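Local coordinates for protein Udp-n-acetylglucosamine pyrophosphorylase (Trypanosoma brucei, PDB 4BQH) that probably catalyses the formation of UDP-N-acetylglucosamine and diphosphate from UTP and N-acetylglucosamine 1-phosphate, the final step of UDP-N-acetylglucosamine synthesis, at residues Phe352-Ile357 with Phe423-Val428. Sequence-based numbering, arbitrary orientation.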
loop_
_atom_site.group_PDB
_atom_site.type_symbol
_atom_site.label_atom_id
_atom_site.label_comp_id
_atom_site.label_asym_id
_atom_site.label_seq_id
_atom_site.Cartn_x
_atom_site.Cartn_y
_atom_site.Cartn_z
ATOM N N PHE A 352 18.625 -3.577 -14.885
ATOM C CA PHE A 352 17.887 -3.355 -13.629
ATOM C C PHE A 352 16.539 -2.781 -13.991
ATOM O O PHE A 352 16.395 -1.579 -14.172
ATOM C CB PHE A 352 18.640 -2.389 -12.732
ATOM C CG PHE A 352 19.906 -2.960 -12.145
ATOM C CD1 PHE A 352 19.873 -3.629 -10.919
ATOM C CD2 PHE A 352 21.128 -2.810 -12.802
ATOM C CE1 PHE A 352 21.040 -4.145 -10.358
ATOM C CE2 PHE A 352 22.299 -3.333 -12.246
ATOM C CZ PHE A 352 22.252 -3.997 -11.026
ATOM N N ASN A 353 15.548 -3.659 -14.110
ATOM C CA ASN A 353 14.287 -3.276 -14.742
ATOM C C ASN A 353 13.061 -3.683 -13.919
ATOM O O ASN A 353 11.961 -3.796 -14.444
ATOM C CB ASN A 353 14.218 -3.907 -16.149
ATOM C CG ASN A 353 13.229 -3.192 -17.057
ATOM O OD1 ASN A 353 13.059 -1.971 -16.974
ATOM N ND2 ASN A 353 12.610 -3.948 -17.958
ATOM N N CYS A 354 13.251 -3.904 -12.618
ATOM C CA CYS A 354 12.094 -4.217 -11.743
ATOM C C CYS A 354 11.900 -3.059 -10.786
ATOM O O CYS A 354 12.461 -3.053 -9.692
ATOM C CB CYS A 354 12.313 -5.529 -10.982
ATOM S SG CYS A 354 12.397 -6.968 -12.079
ATOM N N ALA A 355 11.146 -2.057 -11.228
ATOM C CA ALA A 355 10.901 -0.861 -10.396
ATOM C C ALA A 355 9.889 -1.111 -9.274
ATOM O O ALA A 355 8.848 -1.750 -9.471
ATOM C CB ALA A 355 10.442 0.302 -11.277
ATOM N N ASN A 356 10.211 -0.578 -8.096
ATOM C CA ASN A 356 9.398 -0.716 -6.915
ATOM C C ASN A 356 8.124 0.140 -6.993
ATOM O O ASN A 356 8.210 1.358 -7.010
ATOM C CB ASN A 356 10.244 -0.314 -5.693
ATOM C CG ASN A 356 9.470 -0.426 -4.401
ATOM O OD1 ASN A 356 8.565 -1.256 -4.282
ATOM N ND2 ASN A 356 9.812 0.410 -3.430
ATOM N N ILE A 357 6.948 -0.499 -7.022
ATOM C CA ILE A 357 5.678 0.252 -6.993
ATOM C C ILE A 357 4.975 0.158 -5.613
ATOM O O ILE A 357 3.789 0.487 -5.472
ATOM C CB ILE A 357 4.731 -0.125 -8.161
ATOM C CG1 ILE A 357 4.309 -1.600 -8.101
ATOM C CG2 ILE A 357 5.402 0.191 -9.508
ATOM C CD1 ILE A 357 2.989 -1.875 -8.800
ATOM N N PHE A 423 11.422 -15.388 -1.299
ATOM C CA PHE A 423 11.157 -14.063 -1.903
ATOM C C PHE A 423 10.862 -14.189 -3.402
ATOM O O PHE A 423 11.613 -14.834 -4.141
ATOM C CB PHE A 423 12.372 -13.140 -1.679
ATOM C CG PHE A 423 12.189 -11.750 -2.259
ATOM C CD1 PHE A 423 11.624 -10.737 -1.482
ATOM C CD2 PHE A 423 12.575 -11.460 -3.552
ATOM C CE1 PHE A 423 11.465 -9.466 -1.990
ATOM C CE2 PHE A 423 12.426 -10.173 -4.080
ATOM C CZ PHE A 423 11.863 -9.178 -3.290
ATOM N N ARG A 424 9.753 -13.603 -3.852
ATOM C CA ARG A 424 9.418 -13.638 -5.277
ATOM C C ARG A 424 9.061 -12.250 -5.807
ATOM O O ARG A 424 8.556 -11.384 -5.077
ATOM C CB ARG A 424 8.248 -14.586 -5.536
ATOM C CG ARG A 424 8.494 -16.061 -5.165
ATOM C CD ARG A 424 9.438 -16.665 -6.191
ATOM N NE ARG A 424 9.721 -18.087 -5.923
ATOM C CZ ARG A 424 10.745 -18.543 -5.212
ATOM N NH1 ARG A 424 11.613 -17.705 -4.633
ATOM N NH2 ARG A 424 10.891 -19.865 -5.060
ATOM N N ILE A 425 9.340 -12.063 -7.089
ATOM C CA ILE A 425 8.976 -10.845 -7.823
ATOM C C ILE A 425 7.885 -11.205 -8.819
ATOM O O ILE A 425 7.980 -12.242 -9.514
ATOM C CB ILE A 425 10.184 -10.332 -8.619
ATOM C CG1 ILE A 425 11.212 -9.721 -7.647
ATOM C CG2 ILE A 425 9.733 -9.308 -9.683
ATOM C CD1 ILE A 425 12.585 -9.459 -8.255
ATOM N N MET A 426 6.864 -10.349 -8.913
ATOM C CA MET A 426 5.851 -10.460 -9.968
ATOM C C MET A 426 5.894 -9.146 -10.767
ATOM O O MET A 426 5.547 -8.098 -10.250
ATOM C CB MET A 426 4.457 -10.727 -9.376
ATOM C CG MET A 426 3.386 -10.996 -10.436
ATOM S SD MET A 426 1.868 -11.617 -9.654
ATOM C CE MET A 426 1.199 -10.156 -9.016
ATOM N N GLN A 427 6.391 -9.224 -11.996
ATOM C CA GLN A 427 6.527 -8.040 -12.851
ATOM C C GLN A 427 5.184 -7.849 -13.564
ATOM O O GLN A 427 4.751 -8.729 -14.285
ATOM C CB GLN A 427 7.670 -8.226 -13.854
ATOM C CG GLN A 427 7.904 -7.023 -14.786
ATOM C CD GLN A 427 9.055 -6.124 -14.343
ATOM O OE1 GLN A 427 9.113 -5.678 -13.191
ATOM N NE2 GLN A 427 9.976 -5.846 -15.270
ATOM N N VAL A 428 4.553 -6.698 -13.345
ATOM C CA VAL A 428 3.194 -6.432 -13.827
ATOM C C VAL A 428 3.179 -5.230 -14.782
ATOM O O VAL A 428 4.151 -4.490 -14.888
ATOM C CB VAL A 428 2.173 -6.213 -12.670
ATOM C CG1 VAL A 428 2.068 -7.449 -11.790
ATOM C CG2 VAL A 428 2.519 -4.973 -11.826
#
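Q427 reaches across to N353 and C354 with its terminal amide, and this makes the tight part of the contact. CG stands anti to the backbone N and the chain then bends at chi2 (99°), which turns CD toward 353-354. Q427 NE2 donates to N353 O at 3.0 Å; the bond is nearly straight (167° at the hydrogen) and lies close to the amide plane of Q427, although the donor sits above the carbonyl plane of N353. The other amide branch, Q427 OE1, rests 3.6 Å from C354 CA and is hydrogen-bonded to T308, so both ends of this buried amide are engaged and its rotation is fixed. C354 SG comes within 3.7 Å of Q427 OE1 and also makes an apolar contact with I425 CG2 at 4.3 Å. Packing is looser where I357 CD1 meets V428 CG2 at 4.4 Å, a single methyl-to-methyl touch, and at the partly exposed side chain of N353, whose ND2 stays 4.2 Å from Q427 NE2 while OD1 accepts from K311 N. The two segments run 81° apart and do not pair with each other: strand 304-309 pairs with both, antiparallel to 355-357 and parallel to 423-427, and T308 is touched by C354 and I425. The Q427 side chain thus ties the loop leading into strand 355-357 to strand 423-427 in the mixed central sheet of the GT-A-like nucleotidyltransferase fold of UDP-sugar pyrophosphorylases.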